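Local coordinates for HD domain protein (Enterococcus faecalis, PDB 4LRL), which probably hydrolyses deoxyribonucleoside triphosphates to the deoxyribonucleoside and triphosphate, under allosteric control by nucleotides bound away from its metal centre, at residues V64-L67 with R68-Q72; S86-S89 with H90-V94; L282-R285 with A286-F290. All coordinates share one frame; numbering follows the deposited sequence.

Contact 1 of 3, residues V64-L67 with R68-Q72; sequences VQRL and RRIKQ. With DGT (2'-deoxyguanosine-5'-triphosphate), chain O.
Q65 and R68 converge on O6 of the bound dGTP, which accepts two hydrogen bonds from this short segment of chain. Q65 NE2 reaches O6 over 3.1 Å and almost straight (169°), and R68 NH2 reaches it over 3.0 Å; the same NH2 also lies 2.9 Å from N7. The two side chains run alongside each other in the same direction, their amide and guanidinium planes 39° apart, and are tied together by a bond from R68 NE to Q65 OE1 of 3.0 Å, in which NE approaches from well out of the amide plane. A fold at chi2 (-62°) turns the amide of Q65 toward R68, while the arginine is stretched straight from CG to NE and passes over the Q65 carbonyl. Q65 NE2 is also bonded to the backbone O of I59, and R68 NH1 to the backbone O of S77 of the second subunit; the guanidinium makes a cation-pi contact with F88. In the 3-10 turn that includes R66 and L67, the amides of R68 and R69 bond to the carbonyls of Q65 and R66. R69 lays one face of its guanidinium over CA of R66; its NH1 is bonded to the backbone O of L348 of the second subunit and its NE forms a salt bridge with D321, while I70 CD1 rests over one face of the R66 guanidinium at 3.9 Å from NH2. Two N-H donors meet on O6, and one of them, R68 NH2, also lies close to N7. This matches the Hoogsteen edge of guanine and would suit an adenine amino group poorly, consistent with a nucleotide site that recognises guanine and that the second subunit helps to build.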
ATOM      1  N   VAL C  64     -21.011  -6.666 -24.145  1.00 39.12           N
ATOM      2  CA  VAL C  64     -19.960  -6.506 -23.149  1.00 37.86           C
ATOM      3  C   VAL C  64     -19.873  -5.033 -22.729  1.00 38.02           C
ATOM      4  O   VAL C  64     -19.709  -4.737 -21.551  1.00 36.93           O
ATOM      5  CB  VAL C  64     -18.597  -7.035 -23.656  1.00 37.69           C
ATOM      6  CG1 VAL C  64     -17.467  -6.721 -22.674  1.00 37.07           C
ATOM      7  CG2 VAL C  64     -18.665  -8.547 -23.877  1.00 38.33           C
ATOM      8  N   GLN C  65     -20.015  -4.124 -23.688  1.00 39.56           N
ATOM      9  CA  GLN C  65     -19.929  -2.694 -23.421  1.00 40.59           C
ATOM     10  C   GLN C  65     -20.956  -2.194 -22.407  1.00 40.73           C
ATOM     11  O   GLN C  65     -20.671  -1.267 -21.643  1.00 40.54           O
ATOM     12  CB  GLN C  65     -20.059  -1.883 -24.713  1.00 42.10           C
ATOM     13  CG  GLN C  65     -18.829  -1.956 -25.602  1.00 42.89           C
ATOM     14  CD  GLN C  65     -17.580  -1.387 -24.947  1.00 41.04           C
ATOM     15  OE1 GLN C  65     -17.583  -0.260 -24.452  1.00 39.62           O
ATOM     16  NE2 GLN C  65     -16.501  -2.159 -24.966  1.00 39.55           N
ATOM     17  N   ARG C  66     -22.141  -2.804 -22.399  1.00 41.42           N
ATOM     18  CA  ARG C  66     -23.216  -2.329 -21.532  1.00 41.58           C
ATOM     19  C   ARG C  66     -22.958  -2.683 -20.063  1.00 39.65           C
ATOM     20  O   ARG C  66     -23.570  -2.112 -19.155  1.00 39.32           O
ATOM     21  CB  ARG C  66     -24.591  -2.813 -22.022  1.00 43.26           C
ATOM     22  CG  ARG C  66     -24.806  -4.303 -21.989  1.00 44.19           C
ATOM     23  CD  ARG C  66     -26.231  -4.637 -21.578  1.00 47.17           C
ATOM     24  NE  ARG C  66     -26.223  -5.878 -20.813  1.00 48.68           N
ATOM     25  CZ  ARG C  66     -27.140  -6.263 -19.929  1.00 49.96           C
ATOM     26  NH1 ARG C  66     -26.964  -7.423 -19.315  1.00 49.43           N
ATOM     27  NH2 ARG C  66     -28.219  -5.519 -19.658  1.00 49.88           N
ATOM     28  N   LEU C  67     -22.024  -3.602 -19.835  1.00 38.24           N
ATOM     29  CA  LEU C  67     -21.567  -3.900 -18.486  1.00 36.57           C
ATOM     30  C   LEU C  67     -20.886  -2.692 -17.815  1.00 36.10           C
ATOM     31  O   LEU C  67     -20.759  -2.665 -16.603  1.00 35.74           O
ATOM     32  CB  LEU C  67     -20.669  -5.143 -18.472  1.00 35.57           C
ATOM     33  CG  LEU C  67     -21.268  -6.455 -18.996  1.00 36.52           C
ATOM     34  CD1 LEU C  67     -20.289  -7.633 -18.845  1.00 35.43           C
ATOM     35  CD2 LEU C  67     -22.628  -6.786 -18.347  1.00 35.00           C
ATOM     36  N   ARG C  68     -20.468  -1.691 -18.590  1.00 36.77           N
ATOM     37  CA  ARG C  68     -19.984  -0.425 -18.013  1.00 36.89           C
ATOM     38  C   ARG C  68     -21.067   0.285 -17.227  1.00 37.05           C
ATOM     39  O   ARG C  68     -20.782   0.984 -16.257  1.00 36.60           O
ATOM     40  CB  ARG C  68     -19.480   0.530 -19.092  1.00 37.58           C
ATOM     41  CG  ARG C  68     -18.188   0.110 -19.755  1.00 37.69           C
ATOM     42  CD  ARG C  68     -18.006   0.926 -21.022  1.00 39.20           C
ATOM     43  NE  ARG C  68     -16.743   0.674 -21.706  1.00 40.05           N
ATOM     44  CZ  ARG C  68     -15.580   1.222 -21.372  1.00 40.78           C
ATOM     45  NH1 ARG C  68     -15.499   2.039 -20.329  1.00 39.31           N
ATOM     46  NH2 ARG C  68     -14.489   0.936 -22.079  1.00 42.25           N
ATOM     47  N   ARG C  69     -22.312   0.101 -17.664  1.00 38.10           N
ATOM     48  CA  ARG C  69     -23.458   0.801 -17.099  1.00 38.33           C
ATOM     49  C   ARG C  69     -24.141   0.014 -15.971  1.00 37.86           C
ATOM     50  O   ARG C  69     -25.277   0.311 -15.588  1.00 38.35           O
ATOM     51  CB  ARG C  69     -24.439   1.166 -18.220  1.00 39.84           C
ATOM     52  CG  ARG C  69     -23.808   2.051 -19.292  1.00 41.11           C
ATOM     53  CD  ARG C  69     -24.808   2.595 -20.298  1.00 43.10           C
ATOM     54  NE  ARG C  69     -25.416   1.551 -21.119  1.00 44.41           N
ATOM     55  CZ  ARG C  69     -24.853   1.009 -22.196  1.00 46.01           C
ATOM     56  NH1 ARG C  69     -23.649   1.394 -22.610  1.00 45.42           N
ATOM     57  NH2 ARG C  69     -25.503   0.067 -22.862  1.00 47.74           N
ATOM     58  N   ILE C  70     -23.439  -0.983 -15.434  1.00 36.87           N
ATOM     59  CA  ILE C  70     -23.993  -1.807 -14.365  1.00 36.70           C
ATOM     60  C   ILE C  70     -22.960  -1.976 -13.259  1.00 35.66           C
ATOM     61  O   ILE C  70     -21.859  -2.492 -13.497  1.00 35.67           O
ATOM     62  CB  ILE C  70     -24.478  -3.186 -14.894  1.00 37.14           C
ATOM     63  CG1 ILE C  70     -25.584  -3.005 -15.943  1.00 37.88           C
ATOM     64  CG2 ILE C  70     -24.977  -4.054 -13.749  1.00 37.24           C
ATOM     65  CD1 ILE C  70     -26.033  -4.300 -16.619  1.00 39.33           C
ATOM     66  N   LYS C  71     -23.306  -1.522 -12.057  1.00 35.27           N
ATOM     67  CA  LYS C  71     -22.398  -1.604 -10.910  1.00 34.35           C
ATOM     68  C   LYS C  71     -22.178  -3.045 -10.526  1.00 33.41           C
ATOM     69  O   LYS C  71     -23.108  -3.850 -10.570  1.00 33.88           O
ATOM     70  CB  LYS C  71     -22.934  -0.839  -9.705  1.00 34.65           C
ATOM     71  CG  LYS C  71     -22.706   0.676  -9.749  1.00 35.05           C
ATOM     72  CD  LYS C  71     -23.162   1.339  -8.439  1.00 35.92           C
ATOM     73  CE  LYS C  71     -24.695   1.391  -8.306  1.00 39.88           C
ATOM     74  NZ  LYS C  71     -25.434   2.022  -9.477  1.00 40.40           N
ATOM     75  N   GLN C  72     -20.946  -3.358 -10.147  1.00 32.46           N
ATOM     76  CA  GLN C  72     -20.581  -4.705  -9.728  1.00 32.24           C
ATOM     77  C   GLN C  72     -21.198  -5.069  -8.373  1.00 32.61           C
ATOM     78  O   GLN C  72     -21.635  -6.202  -8.169  1.00 32.48           O
ATOM     79  CB  GLN C  72     -19.046  -4.853  -9.696  1.00 31.52           C
ATOM     80  CG  GLN C  72     -18.515  -6.127  -9.028  1.00 29.88           C
ATOM     81  CD  GLN C  72     -18.610  -7.359  -9.928  1.00 30.13           C
ATOM     82  OE1 GLN C  72     -18.836  -7.248 -11.130  1.00 30.88           O
ATOM     83  NE2 GLN C  72     -18.432  -8.535  -9.343  1.00 27.32           N
TER
HETATM   84  PG  DGT O 502      -7.148   1.298 -32.457  0.75 67.35           P
HETATM   85  O1G DGT O 502      -7.874   1.368 -33.786  0.75 67.03           O
HETATM   86  O2G DGT O 502      -7.539   0.129 -31.583  0.75 66.38           O
HETATM   87  O3G DGT O 502      -5.654   1.521 -32.588  0.75 66.74           O
HETATM   88  O3B DGT O 502      -7.719   2.577 -31.655  1.00 64.08           O
HETATM   89  PB  DGT O 502      -6.897   3.246 -30.441  1.00 62.53           P
HETATM   90  O1B DGT O 502      -5.922   2.242 -29.883  1.00 60.91           O
HETATM   91  O2B DGT O 502      -6.393   4.595 -30.905  1.00 63.09           O
HETATM   92  O3A DGT O 502      -8.072   3.546 -29.368  1.00 57.89           O
HETATM   93  PA  DGT O 502      -8.996   2.420 -28.681  1.00 52.79           P
HETATM   94  O1A DGT O 502      -8.568   1.039 -29.069  1.00 52.66           O
HETATM   95  O2A DGT O 502     -10.439   2.809 -28.875  1.00 52.65           O
HETATM   96  O5' DGT O 502      -8.631   2.628 -27.127  1.00 52.97           O
HETATM   97  C5' DGT O 502      -7.277   2.832 -26.715  1.00 49.53           C
HETATM   98  C4' DGT O 502      -7.182   2.877 -25.195  1.00 46.92           C
HETATM   99  O4' DGT O 502      -8.472   2.717 -24.608  1.00 45.18           O
HETATM  100  C3' DGT O 502      -6.319   1.739 -24.671  1.00 47.07           C
HETATM  101  O3' DGT O 502      -5.345   2.270 -23.756  1.00 48.00           O
HETATM  102  C2' DGT O 502      -7.269   0.794 -23.954  1.00 45.19           C
HETATM  103  C1' DGT O 502      -8.414   1.724 -23.581  1.00 44.00           C
HETATM  104  N9  DGT O 502      -9.739   1.067 -23.438  1.00 41.65           N
HETATM  105  C8  DGT O 502     -10.451   1.028 -22.300  1.00 41.61           C
HETATM  106  N7  DGT O 502     -11.629   0.382 -22.469  1.00 41.30           N
HETATM  107  C5  DGT O 502     -11.679  -0.002 -23.749  1.00 40.23           C
HETATM  108  C6  DGT O 502     -12.649  -0.730 -24.589  1.00 39.52           C
HETATM  109  O6  DGT O 502     -13.725  -1.130 -24.095  1.00 40.18           O
HETATM  110  N1  DGT O 502     -12.331  -0.932 -25.876  1.00 39.19           N
HETATM  111  C2  DGT O 502     -11.172  -0.496 -26.420  1.00 38.57           C
HETATM  112  N2  DGT O 502     -10.923  -0.739 -27.725  1.00 35.90           N
HETATM  113  N3  DGT O 502     -10.236   0.184 -25.702  1.00 40.19           N
HETATM  114  C4  DGT O 502     -10.434   0.450 -24.386  1.00 40.46           C

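Contact 2 of 3, residues S86-S89 with H90-V94; sequences SRFS and HSLGV. With NI (nickel (II) ion), chain N.
S86, the N-cap of helix 87-108, accepts at its backbone O a long, weak bond from H90 N (3.4 Å), while its own side chain turns back over the first turn: S86 OG accepts from S89 N at 3.3 Å and, more weakly, from F88 N. The H90 that bonds this carbonyl is the first histidine of the H...HD...D signature of the HD-domain fold. Its chi1 of 166° sets CG anti to the backbone N, and NE2 binds the nickel ion at 2.2 Å. H134, D135 and D207 supply the other protein ligands and two waters complete the set. ND1 is bonded to D210, a second-shell carboxylate which, with the metal bond at NE2, helps to fix the rotation of the ring. R87 follows S86, and its carbonyl oxygen is gripped twice by S91, by the amide N at 3.0 Å and by the hydroxyl OG at 2.9 Å, the two donors arriving from opposite faces of the carbonyl plane. With OG beside its backbone N (chi1 -69°), S91 can thus spend its buried hydroxyl on the helix that carries it. F88 comes next and touches the bound dGTP. One turn on, L92 sits against the phenyl ring, CG 4.0 Å above one face and displaced toward the rim, with CD1 3.9 Å from F88 CE2; I59 touches both side chains. S89 closes the segment: its hydroxyl gives a bond to the S86 carbonyl, its own carbonyl receives G93 N, and H81 of the second subunit packs on both S89 and L92.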
ATOM      1  N   SER C  86     -17.649  -1.039 -12.299  1.00 29.89           N
ATOM      2  CA  SER C  86     -18.640  -1.725 -13.116  1.00 30.80           C
ATOM      3  C   SER C  86     -18.347  -3.215 -13.275  1.00 30.49           C
ATOM      4  O   SER C  86     -17.245  -3.696 -12.965  1.00 30.40           O
ATOM      5  CB  SER C  86     -18.693  -1.106 -14.501  1.00 31.63           C
ATOM      6  OG  SER C  86     -17.501  -1.417 -15.209  1.00 33.39           O
ATOM      7  N   ARG C  87     -19.337  -3.930 -13.788  1.00 30.73           N
ATOM      8  CA  ARG C  87     -19.168  -5.335 -14.131  1.00 30.92           C
ATOM      9  C   ARG C  87     -18.232  -5.485 -15.332  1.00 31.08           C
ATOM     10  O   ARG C  87     -17.676  -6.565 -15.569  1.00 30.68           O
ATOM     11  CB  ARG C  87     -20.520  -5.984 -14.434  1.00 31.32           C
ATOM     12  CG  ARG C  87     -21.430  -6.102 -13.235  1.00 31.51           C
ATOM     13  CD  ARG C  87     -22.615  -7.037 -13.538  1.00 35.17           C
ATOM     14  NE  ARG C  87     -23.413  -7.249 -12.333  1.00 36.47           N
ATOM     15  CZ  ARG C  87     -23.140  -8.152 -11.398  1.00 36.55           C
ATOM     16  NH1 ARG C  87     -22.096  -8.969 -11.523  1.00 35.82           N
ATOM     17  NH2 ARG C  87     -23.920  -8.237 -10.337  1.00 37.05           N
ATOM     18  N   PHE C  88     -18.067  -4.403 -16.083  1.00 31.34           N
ATOM     19  CA  PHE C  88     -17.151  -4.403 -17.218  1.00 32.49           C
ATOM     20  C   PHE C  88     -15.702  -4.558 -16.755  1.00 32.03           C
ATOM     21  O   PHE C  88     -14.968  -5.416 -17.262  1.00 32.29           O
ATOM     22  CB  PHE C  88     -17.326  -3.130 -18.041  1.00 33.39           C
ATOM     23  CG  PHE C  88     -16.383  -3.015 -19.221  1.00 34.90           C
ATOM     24  CD1 PHE C  88     -16.717  -3.574 -20.455  1.00 34.28           C
ATOM     25  CD2 PHE C  88     -15.184  -2.302 -19.110  1.00 34.12           C
ATOM     26  CE1 PHE C  88     -15.869  -3.460 -21.548  1.00 34.68           C
ATOM     27  CE2 PHE C  88     -14.328  -2.181 -20.205  1.00 34.97           C
ATOM     28  CZ  PHE C  88     -14.674  -2.762 -21.425  1.00 35.89           C
ATOM     29  N   SER C  89     -15.289  -3.748 -15.784  1.00 31.59           N
ATOM     30  CA  SER C  89     -13.897  -3.818 -15.319  1.00 31.06           C
ATOM     31  C   SER C  89     -13.628  -5.154 -14.636  1.00 29.93           C
ATOM     32  O   SER C  89     -12.545  -5.705 -14.769  1.00 30.74           O
ATOM     33  CB  SER C  89     -13.536  -2.637 -14.420  1.00 30.47           C
ATOM     34  OG  SER C  89     -14.153  -2.771 -13.176  1.00 31.54           O
ATOM     35  N   HIS C  90     -14.626  -5.690 -13.946  1.00 29.15           N
ATOM     36  CA  HIS C  90     -14.508  -7.025 -13.360  1.00 28.60           C
ATOM     37  C   HIS C  90     -14.339  -8.105 -14.431  1.00 29.24           C
ATOM     38  O   HIS C  90     -13.535  -9.026 -14.267  1.00 29.93           O
ATOM     39  CB  HIS C  90     -15.697  -7.354 -12.444  1.00 27.67           C
ATOM     40  CG  HIS C  90     -15.799  -8.812 -12.092  1.00 28.06           C
ATOM     41  ND1 HIS C  90     -14.862  -9.461 -11.309  1.00 26.98           N
ATOM     42  CD2 HIS C  90     -16.727  -9.745 -12.415  1.00 27.86           C
ATOM     43  CE1 HIS C  90     -15.206 -10.730 -11.173  1.00 27.39           C
ATOM     44  NE2 HIS C  90     -16.331 -10.930 -11.837  1.00 29.08           N
ATOM     45  N   SER C  91     -15.087  -7.981 -15.526  1.00 29.81           N
ATOM     46  CA  SER C  91     -15.019  -8.937 -16.625  1.00 30.62           C
ATOM     47  C   SER C  91     -13.626  -8.949 -17.260  1.00 30.91           C
ATOM     48  O   SER C  91     -13.071 -10.025 -17.504  1.00 30.99           O
ATOM     49  CB  SER C  91     -16.097  -8.650 -17.671  1.00 31.43           C
ATOM     50  OG  SER C  91     -17.383  -8.929 -17.141  1.00 32.02           O
ATOM     51  N   LEU C  92     -13.053  -7.768 -17.494  1.00 30.35           N
ATOM     52  CA  LEU C  92     -11.694  -7.694 -18.030  1.00 30.81           C
ATOM     53  C   LEU C  92     -10.690  -8.258 -17.037  1.00 30.19           C
ATOM     54  O   LEU C  92      -9.702  -8.856 -17.440  1.00 30.62           O
ATOM     55  CB  LEU C  92     -11.298  -6.261 -18.421  1.00 31.17           C
ATOM     56  CG  LEU C  92     -12.071  -5.461 -19.480  1.00 32.46           C
ATOM     57  CD1 LEU C  92     -11.156  -4.427 -20.101  1.00 35.35           C
ATOM     58  CD2 LEU C  92     -12.676  -6.291 -20.586  1.00 33.09           C
ATOM     59  N   GLY C  93     -10.957  -8.072 -15.743  1.00 29.51           N
ATOM     60  CA  GLY C  93     -10.089  -8.586 -14.687  1.00 28.82           C
ATOM     61  C   GLY C  93     -10.033 -10.105 -14.709  1.00 29.03           C
ATOM     62  O   GLY C  93      -8.950 -10.707 -14.646  1.00 29.64           O
ATOM     63  N   VAL C  94     -11.205 -10.724 -14.796  1.00 28.58           N
ATOM     64  CA  VAL C  94     -11.315 -12.182 -14.803  1.00 28.05           C
ATOM     65  C   VAL C  94     -10.610 -12.724 -16.030  1.00 28.83           C
ATOM     66  O   VAL C  94      -9.858 -13.678 -15.933  1.00 28.75           O
ATOM     67  CB  VAL C  94     -12.794 -12.637 -14.740  1.00 28.27           C
ATOM     68  CG1 VAL C  94     -12.921 -14.180 -14.797  1.00 27.81           C
ATOM     69  CG2 VAL C  94     -13.422 -12.103 -13.484  1.00 25.62           C
TER
HETATM   70 NI    NI N 501     -17.738 -12.581 -11.957  1.00 46.05          NI
HETATM   71  O   HOH W   1     -18.821 -11.308 -10.211  1.00 40.16           O
HETATM   72  O   HOH W   2     -19.338 -13.721 -11.104  1.00 39.79           O

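Contact 3 of 3, residues L282-R285 with A286-F290; sequences LLHR and AKELF
The carboxylate of E288 lies over one face of the H284 ring, toward its rim, with the two planes only 32° apart and E288 CD 3.6 Å above the imidazole. The closest pair is H284 CE1 and E288 OE2 at 3.2 Å, a contact through carbon. E288, its CG beside the backbone N and its chain extended, reaches back along the helix over the H284 ring. Toward R285 the same carboxylate stands nearly upright: guanidinium and carboxylate planes are 81° apart, and E288 OE1 is near the guanidinium plane, at its edge. At 4.1 Å, R285 NH1 and E288 OE1 are too far apart for a salt bridge; the hydroxyl of Y384 is bonded to both and mediates between them, and R285 NH2 pairs with D337. The bend of R285 at chi2 (58°) carries its chain across L289, whose CD2 is 3.9 Å above one guanidinium face. Around the helix from these polar groups, L282 and A286 pack against W332. The backbone keeps regular i to i+4 bonds, such as L289 N to R285 O at 2.9 Å. This is the pattern of an amphipathic alpha-helix, here helix 270-291 of the HD-associated region, with one side packed on helices 322-332 and 338-348.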
ATOM      1  N   LEU C 282     -39.573  -1.378  -3.643  1.00 34.49           N
ATOM      2  CA  LEU C 282     -39.826  -0.355  -4.651  1.00 34.63           C
ATOM      3  C   LEU C 282     -40.191  -0.962  -6.001  1.00 35.47           C
ATOM      4  O   LEU C 282     -41.168  -0.562  -6.621  1.00 36.66           O
ATOM      5  CB  LEU C 282     -38.594   0.541  -4.796  1.00 34.00           C
ATOM      6  CG  LEU C 282     -38.517   1.557  -5.937  1.00 34.42           C
ATOM      7  CD1 LEU C 282     -39.640   2.560  -5.827  1.00 32.23           C
ATOM      8  CD2 LEU C 282     -37.135   2.247  -5.926  1.00 32.98           C
ATOM      9  N   LEU C 283     -39.409  -1.933  -6.450  1.00 35.19           N
ATOM     10  CA  LEU C 283     -39.690  -2.590  -7.715  1.00 36.29           C
ATOM     11  C   LEU C 283     -40.962  -3.416  -7.601  1.00 37.67           C
ATOM     12  O   LEU C 283     -41.748  -3.501  -8.550  1.00 38.76           O
ATOM     13  CB  LEU C 283     -38.511  -3.467  -8.155  1.00 35.80           C
ATOM     14  CG  LEU C 283     -37.197  -2.747  -8.492  1.00 34.24           C
ATOM     15  CD1 LEU C 283     -36.089  -3.755  -8.645  1.00 34.22           C
ATOM     16  CD2 LEU C 283     -37.311  -1.893  -9.757  1.00 35.78           C
ATOM     17  N   HIS C 284     -41.162  -4.021  -6.434  1.00 37.50           N
ATOM     18  CA  HIS C 284     -42.344  -4.832  -6.216  1.00 39.41           C
ATOM     19  C   HIS C 284     -43.616  -3.983  -6.293  1.00 40.01           C
ATOM     20  O   HIS C 284     -44.599  -4.390  -6.916  1.00 41.65           O
ATOM     21  CB  HIS C 284     -42.266  -5.573  -4.884  1.00 39.03           C
ATOM     22  CG  HIS C 284     -43.355  -6.584  -4.704  1.00 43.08           C
ATOM     23  ND1 HIS C 284     -44.057  -6.725  -3.524  1.00 45.66           N
ATOM     24  CD2 HIS C 284     -43.889  -7.481  -5.570  1.00 46.04           C
ATOM     25  CE1 HIS C 284     -44.960  -7.679  -3.663  1.00 46.97           C
ATOM     26  NE2 HIS C 284     -44.879  -8.153  -4.896  1.00 47.93           N
ATOM     27  N   ARG C 285     -43.571  -2.802  -5.674  1.00 39.00           N
ATOM     28  CA  ARG C 285     -44.695  -1.871  -5.664  1.00 39.32           C
ATOM     29  C   ARG C 285     -45.035  -1.405  -7.064  1.00 40.12           C
ATOM     30  O   ARG C 285     -46.202  -1.318  -7.418  1.00 41.47           O
ATOM     31  CB  ARG C 285     -44.398  -0.658  -4.769  1.00 38.12           C
ATOM     32  CG  ARG C 285     -45.589   0.281  -4.537  1.00 38.59           C
ATOM     33  CD  ARG C 285     -46.795  -0.432  -3.900  1.00 38.35           C
ATOM     34  NE  ARG C 285     -47.882   0.505  -3.617  1.00 39.95           N
ATOM     35  CZ  ARG C 285     -49.097   0.150  -3.190  1.00 42.52           C
ATOM     36  NH1 ARG C 285     -49.397  -1.130  -2.990  1.00 43.66           N
ATOM     37  NH2 ARG C 285     -50.019   1.077  -2.965  1.00 42.52           N
ATOM     38  N   ALA C 286     -44.009  -1.097  -7.848  1.00 39.88           N
ATOM     39  CA  ALA C 286     -44.196  -0.703  -9.241  1.00 41.16           C
ATOM     40  C   ALA C 286     -44.921  -1.790 -10.047  1.00 42.75           C
ATOM     41  O   ALA C 286     -45.837  -1.490 -10.805  1.00 43.88           O
ATOM     42  CB  ALA C 286     -42.870  -0.361  -9.872  1.00 40.04           C
ATOM     43  N   LYS C 287     -44.505  -3.042  -9.862  1.00 42.91           N
ATOM     44  CA  LYS C 287     -45.132  -4.180 -10.522  1.00 45.19           C
ATOM     45  C   LYS C 287     -46.606  -4.287 -10.117  1.00 46.83           C
ATOM     46  O   LYS C 287     -47.482  -4.492 -10.966  1.00 48.38           O
ATOM     47  CB  LYS C 287     -44.366  -5.470 -10.190  1.00 44.42           C
ATOM     48  CG  LYS C 287     -44.901  -6.755 -10.837  1.00 46.68           C
ATOM     49  CD  LYS C 287     -43.864  -7.891 -10.755  1.00 46.93           C
ATOM     50  CE  LYS C 287     -44.502  -9.286 -10.707  1.00 49.14           C
ATOM     51  NZ  LYS C 287     -45.089  -9.729 -11.991  1.00 51.34           N
ATOM     52  N   GLU C 288     -46.870  -4.127  -8.821  1.00 46.56           N
ATOM     53  CA  GLU C 288     -48.233  -4.254  -8.295  1.00 48.64           C
ATOM     54  C   GLU C 288     -49.140  -3.166  -8.817  1.00 49.38           C
ATOM     55  O   GLU C 288     -50.297  -3.424  -9.144  1.00 50.88           O
ATOM     56  CB  GLU C 288     -48.239  -4.208  -6.772  1.00 47.60           C
ATOM     57  CG  GLU C 288     -47.791  -5.500  -6.132  1.00 50.16           C
ATOM     58  CD  GLU C 288     -47.566  -5.346  -4.645  1.00 51.84           C
ATOM     59  OE1 GLU C 288     -47.066  -4.274  -4.226  1.00 50.74           O
ATOM     60  OE2 GLU C 288     -47.891  -6.300  -3.900  1.00 53.93           O
ATOM     61  N   LEU C 289     -48.603  -1.947  -8.878  1.00 48.57           N
ATOM     62  CA  LEU C 289     -49.356  -0.791  -9.348  1.00 49.57           C
ATOM     63  C   LEU C 289     -49.704  -0.932 -10.829  1.00 51.86           C
ATOM     64  O   LEU C 289     -50.808  -0.596 -11.246  1.00 53.74           O
ATOM     65  CB  LEU C 289     -48.594   0.507  -9.067  1.00 47.86           C
ATOM     66  CG  LEU C 289     -48.590   1.027  -7.623  1.00 45.32           C
ATOM     67  CD1 LEU C 289     -47.645   2.221  -7.506  1.00 43.91           C
ATOM     68  CD2 LEU C 289     -49.983   1.395  -7.134  1.00 42.64           C
ATOM     69  N   PHE C 290     -48.763  -1.470 -11.600  1.00 52.27           N
ATOM     70  CA  PHE C 290     -48.970  -1.761 -13.011  1.00 54.79           C
ATOM     71  C   PHE C 290     -50.029  -2.849 -13.230  1.00 57.32           C
ATOM     72  O   PHE C 290     -50.722  -2.844 -14.249  1.00 59.21           O
ATOM     73  CB  PHE C 290     -47.643  -2.174 -13.654  1.00 53.88           C
ATOM     74  CG  PHE C 290     -47.715  -2.343 -15.143  1.00 55.71           C
ATOM     75  CD1 PHE C 290     -47.668  -1.233 -15.987  1.00 56.64           C
ATOM     76  CD2 PHE C 290     -47.831  -3.611 -15.706  1.00 56.09           C
ATOM     77  CE1 PHE C 290     -47.735  -1.389 -17.370  1.00 58.40           C
ATOM     78  CE2 PHE C 290     -47.899  -3.777 -17.085  1.00 57.90           C
ATOM     79  CZ  PHE C 290     -47.851  -2.664 -17.918  1.00 59.08           C
TER

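Contacts 1 and 2 form one connected unit, their centres about 8 Å apart. The carbonyl O of I70 lies 2.9 Å from R87 N and that of L67 3.2 Å from F88 N, both probable hydrogen bonds, so the turn after helix 62-65 is clasped to the start of helix 87-108. This pair spans two sites: the dGTP pocket, shared by Q65, R68 and F88, and the metal centre reached by H90, with O6 of the nucleotide 17.2 Å from the nickel ion. Both also touch the second subunit. Contact 3 stands apart, its centre about 25 Å from that of contact 1 and about 31 Å from that of contact 2, and no other chain touches it.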